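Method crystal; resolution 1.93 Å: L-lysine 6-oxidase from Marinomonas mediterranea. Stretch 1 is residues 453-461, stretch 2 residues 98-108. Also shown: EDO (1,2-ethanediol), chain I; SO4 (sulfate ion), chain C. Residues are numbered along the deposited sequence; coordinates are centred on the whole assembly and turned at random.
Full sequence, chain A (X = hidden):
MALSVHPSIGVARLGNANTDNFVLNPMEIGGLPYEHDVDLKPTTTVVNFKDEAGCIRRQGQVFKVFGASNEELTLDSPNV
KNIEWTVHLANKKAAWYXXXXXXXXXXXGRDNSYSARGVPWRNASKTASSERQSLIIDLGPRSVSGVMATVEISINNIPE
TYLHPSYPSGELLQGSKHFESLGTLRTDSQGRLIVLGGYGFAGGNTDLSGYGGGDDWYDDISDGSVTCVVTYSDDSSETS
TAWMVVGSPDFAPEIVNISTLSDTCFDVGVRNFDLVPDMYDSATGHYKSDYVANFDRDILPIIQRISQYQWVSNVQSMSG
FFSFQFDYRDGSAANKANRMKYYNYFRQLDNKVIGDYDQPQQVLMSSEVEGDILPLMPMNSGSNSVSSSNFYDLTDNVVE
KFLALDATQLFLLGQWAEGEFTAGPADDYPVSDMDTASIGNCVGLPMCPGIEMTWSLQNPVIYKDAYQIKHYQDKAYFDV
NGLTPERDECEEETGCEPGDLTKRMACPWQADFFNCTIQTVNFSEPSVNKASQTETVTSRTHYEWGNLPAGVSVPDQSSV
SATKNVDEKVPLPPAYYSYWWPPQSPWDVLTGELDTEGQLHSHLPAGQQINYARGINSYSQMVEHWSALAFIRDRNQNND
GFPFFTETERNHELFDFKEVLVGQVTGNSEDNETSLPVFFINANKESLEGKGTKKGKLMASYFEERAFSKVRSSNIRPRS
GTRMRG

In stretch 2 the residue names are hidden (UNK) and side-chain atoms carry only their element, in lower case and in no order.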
# COMPACT_ATOMS: atom_id res chain seq x y z
N MET A 453 22.02 -17.93 13.41
CA MET A 453 22.87 -17.07 14.17
C MET A 453 23.70 -16.27 13.20
O MET A 453 23.80 -16.63 12.01
CB MET A 453 23.74 -17.87 15.09
CG MET A 453 22.98 -18.40 16.33
SD MET A 453 23.96 -19.65 17.18
CE MET A 453 23.38 -21.12 16.39
N THR A 454 24.31 -15.18 13.68
CA THR A 454 25.11 -14.35 12.78
C THR A 454 26.51 -14.16 13.36
O THR A 454 26.95 -14.93 14.23
CB THR A 454 24.41 -13.07 12.39
OG1 THR A 454 25.07 -12.41 11.30
CG2 THR A 454 24.28 -12.13 13.60
N TRP A 455 27.20 -13.12 12.91
CA TRP A 455 28.65 -13.04 13.02
C TRP A 455 29.16 -12.72 14.39
O TRP A 455 30.38 -12.77 14.62
CB TRP A 455 29.25 -12.09 11.95
CG TRP A 455 28.43 -10.90 11.65
CD1 TRP A 455 27.89 -10.57 10.46
CD2 TRP A 455 28.15 -9.82 12.54
NE1 TRP A 455 27.24 -9.38 10.55
CE2 TRP A 455 27.43 -8.86 11.80
CE3 TRP A 455 28.50 -9.52 13.87
CZ2 TRP A 455 26.91 -7.66 12.37
CZ3 TRP A 455 28.03 -8.29 14.43
CH2 TRP A 455 27.21 -7.40 13.67
N SER A 456 28.25 -12.53 15.36
CA SER A 456 28.74 -12.51 16.74
C SER A 456 29.36 -13.81 17.14
O SER A 456 30.21 -13.87 18.01
CB SER A 456 27.60 -12.10 17.69
OG SER A 456 26.49 -12.98 17.64
N LEU A 457 28.93 -14.92 16.52
CA LEU A 457 29.52 -16.19 16.87
C LEU A 457 30.95 -16.37 16.45
O LEU A 457 31.63 -17.34 16.87
CB LEU A 457 28.69 -17.33 16.29
CG LEU A 457 27.43 -17.79 17.01
CD1 LEU A 457 27.84 -18.58 18.20
CD2 LEU A 457 26.48 -16.68 17.39
N GLN A 458 31.42 -15.50 15.57
CA GLN A 458 32.79 -15.50 15.18
C GLN A 458 33.69 -14.74 16.18
O GLN A 458 34.92 -14.81 16.11
CB GLN A 458 32.97 -14.83 13.81
CG GLN A 458 32.44 -15.70 12.66
CD GLN A 458 32.49 -14.95 11.36
OE1 GLN A 458 33.49 -14.29 11.04
NE2 GLN A 458 31.37 -14.99 10.61
N ASN A 459 33.06 -14.06 17.08
CA ASN A 459 33.81 -13.21 18.02
C ASN A 459 34.24 -13.93 19.29
O ASN A 459 33.40 -14.34 20.03
CB ASN A 459 32.99 -12.00 18.38
CG ASN A 459 33.88 -10.92 18.97
OD1 ASN A 459 34.88 -11.24 19.59
ND2 ASN A 459 33.59 -9.67 18.66
N PRO A 460 35.55 -14.15 19.47
CA PRO A 460 35.94 -14.95 20.57
C PRO A 460 35.53 -14.40 21.93
O PRO A 460 35.45 -15.20 22.89
CB PRO A 460 37.47 -14.96 20.51
CG PRO A 460 37.84 -13.78 19.70
CD PRO A 460 36.71 -13.67 18.72
N VAL A 461 35.25 -13.10 22.00
CA VAL A 461 34.90 -12.54 23.33
C VAL A 461 33.57 -13.03 23.91
O VAL A 461 33.31 -12.83 25.10
CB VAL A 461 34.95 -11.01 23.35
CG1 VAL A 461 36.26 -10.46 22.77
CG2 VAL A 461 33.73 -10.43 22.69
N UNK A 98 18.76 -2.51 13.76
CA UNK A 98 18.42 -2.94 12.43
C UNK A 98 19.65 -3.69 11.82
O UNK A 98 20.80 -3.28 12.07
c UNK A 98 16.69 -1.12 11.85
o UNK A 98 17.02 0.27 9.87
c UNK A 98 16.24 -0.10 10.80
c UNK A 98 18.07 -1.71 11.57
o UNK A 98 15.06 0.32 10.89
N UNK A 99 19.41 -4.75 11.04
CA UNK A 99 20.51 -5.45 10.42
C UNK A 99 21.01 -4.69 9.18
O UNK A 99 20.28 -4.39 8.25
c UNK A 99 23.65 -8.99 8.76
c UNK A 99 22.74 -8.56 7.85
c UNK A 99 21.58 -7.91 8.25
c UNK A 99 21.38 -7.68 9.59
c UNK A 99 23.47 -8.75 10.10
c UNK A 99 20.15 -6.90 10.06
c UNK A 99 22.34 -8.09 10.51
N UNK A 100 22.29 -4.31 9.23
CA UNK A 100 23.00 -3.70 8.15
C UNK A 100 24.30 -4.40 7.80
O UNK A 100 25.42 -3.82 7.94
n UNK A 100 21.27 0.93 8.52
c UNK A 100 23.29 -2.26 8.55
n UNK A 100 22.56 2.83 8.84
c UNK A 100 22.39 0.01 8.70
n UNK A 100 20.32 3.02 8.33
c UNK A 100 21.39 2.26 8.56
c UNK A 100 22.02 -1.43 8.45
N UNK A 101 24.17 -5.67 7.37
CA UNK A 101 25.29 -6.44 7.01
C UNK A 101 26.36 -6.43 8.09
O UNK A 101 26.08 -6.78 9.25
c UNK A 101 23.70 -4.91 4.58
o UNK A 101 22.50 -5.19 4.69
c UNK A 101 24.67 -6.10 4.58
o UNK A 101 24.13 -3.73 4.50
c UNK A 101 25.76 -6.00 5.62
N UNK A 102 27.59 -6.03 7.75
CA UNK A 102 28.69 -6.18 8.66
C UNK A 102 28.86 -5.03 9.64
O UNK A 102 29.74 -5.09 10.53
c UNK A 102 29.97 -6.38 7.91
c UNK A 102 30.13 -9.00 8.19
c UNK A 102 30.90 -7.94 6.03
c UNK A 102 30.43 -7.74 7.43
N UNK A 103 27.98 -4.02 9.52
CA UNK A 103 28.08 -2.89 10.48
C UNK A 103 27.72 -3.40 11.83
O UNK A 103 26.68 -4.11 12.02
c UNK A 103 27.16 -1.76 10.07
o UNK A 103 28.67 -0.36 8.74
c UNK A 103 27.64 -1.07 8.78
n UNK A 103 26.98 -1.38 7.71
N UNK A 104 28.54 -3.03 12.80
CA UNK A 104 28.34 -3.51 14.14
C UNK A 104 29.25 -4.60 14.53
O UNK A 104 29.35 -4.90 15.70
N UNK A 105 29.92 -5.21 13.56
CA UNK A 105 30.85 -6.34 13.80
C UNK A 105 32.24 -5.86 14.20
O UNK A 105 33.01 -5.29 13.37
o UNK A 105 32.53 -8.65 13.60
c UNK A 105 30.90 -7.22 12.53
n UNK A 105 31.50 -9.41 11.75
c UNK A 105 31.70 -8.49 12.71
N UNK A 106 32.59 -6.12 15.45
CA UNK A 106 33.80 -5.55 16.07
C UNK A 106 35.07 -6.27 15.66
O UNK A 106 36.18 -5.83 15.97
c UNK A 106 32.21 -4.63 19.51
c UNK A 106 33.65 -5.49 17.59
c UNK A 106 32.58 -4.53 18.07
c UNK A 106 33.05 -3.13 17.78
N UNK A 107 34.92 -7.38 14.93
CA UNK A 107 36.06 -7.98 14.33
C UNK A 107 36.72 -7.08 13.32
O UNK A 107 37.89 -7.32 13.00
c UNK A 107 35.75 -9.34 13.70
c UNK A 107 35.28 -10.36 14.76
c UNK A 107 34.66 -11.56 14.05
c UNK A 107 36.43 -10.79 15.61
N UNK A 108 36.01 -6.10 12.81
CA UNK A 108 36.59 -5.14 11.84
C UNK A 108 37.11 -3.84 12.54
O UNK A 108 37.47 -2.85 11.88
c UNK A 108 33.92 -7.94 9.53
c UNK A 108 35.51 -7.20 7.90
c UNK A 108 34.56 -8.11 8.33
c UNK A 108 34.26 -6.89 10.33
o UNK A 108 34.30 -9.23 7.59
c UNK A 108 35.18 -5.93 9.89
c UNK A 108 35.54 -4.75 10.78
c UNK A 108 35.78 -6.10 8.67
C1 EDO I . 37.48 -8.54 19.55
O1 EDO I . 37.21 -9.90 19.16
C2 EDO I . 36.49 -7.52 19.03
O2 EDO I . 35.24 -7.66 19.74
S SO4 C . 15.64 -4.76 10.29
O1 SO4 C . 16.03 -3.39 9.81
O2 SO4 C . 14.73 -4.49 11.48
O3 SO4 C . 14.82 -5.48 9.24
O4 SO4 C . 16.83 -5.68 10.60
O HOH W 1 31.60 -10.34 15.59
O HOH W 2 32.99 -11.64 10.85
O HOH W 3 31.10 -8.04 17.07

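Position 98 carries three carbons, the third bearing two oxygens, and lies beyond the reach of stretch 1: a carboxylate at the end of a two-carbon arm, Glu98. Position 99 has one carbon and then a six-carbon ring with no heteroatom, which meets the indole of Trp455 obliquely, so it is Phe99. Trp455 NE1 lies near the plane of the phenyl ring at its edge, 3.8 Å from Phe99 CE1, while the backbone N of Phe99 donates to sulfate O4 at 2.8 Å.

At position 100 three carbons lead to a nitrogen and then a carbon with two more nitrogens. That guanidinium marks Arg100, whose end leads away from stretch 1. Position 101 again shows three carbons ending in two oxygens, hence Glu101; its CA-to-CB bond points away, and what it offers the contact is its backbone O, which accepts a hydrogen bond from Trp455 NE1 at 3.1 Å.

Position 102 has four carbons forked at the second, with one tip against the indole. This is Leu102, its CD1 3.6 Å from Trp455 CD1. At position 103 two carbons, the second carrying one oxygen and one nitrogen, make an amide on a one-carbon stem: Asn103. Its ND2 donates to Arg100 O at 2.9 Å, reinforcing the type II' turn from 100 to 103.

Position 104 has no side-chain atoms: Gly104. With phi at 102°, a CB would jam against the preceding carbonyl O and sit a tight 3.5 Å from Trp455 CH2. Position 105 repeats two carbons, one oxygen and one nitrogen, laid over the indole: Asn105. Its CB stands 3.5 Å from the centroid of the Trp455 six-membered ring, almost on the normal. Asn105 OD1 accepts from the backbone N of 107 at 3.0 Å.

Position 106 has four carbons forked at the second, its CB 4.3 Å from Asn459 ND2: Leu106. Position 107 has four carbons forked at the second, points toward stretch 1 and lies against Gln458 and Pro460: Leu107. Its CD1 meets Gln458 CB at 3.7 Å and its CD2 meets Pro460 CD at 4.2 Å. Position 108, a six-carbon ring bearing an oxygen on a one-carbon stem, is Tyr108, without a contact here.

The rule is to wrap one large side chain in a turn-rich loop. The Trp455 side chain spends its one N-H on the backbone O of Glu101, while carbon and amide groups pack around its ring. Asn105 then serves twice more through water: water 1 links its OD1 to Trp455 O, and water 2 its ND2 to Gln458 OE1. Leu107 extends the contact from Gln458, at the end of one 3-10 segment, past Asn459 to Pro460, at the start of the next.

Stretch 2 (98-108) EFRELNGNLLY
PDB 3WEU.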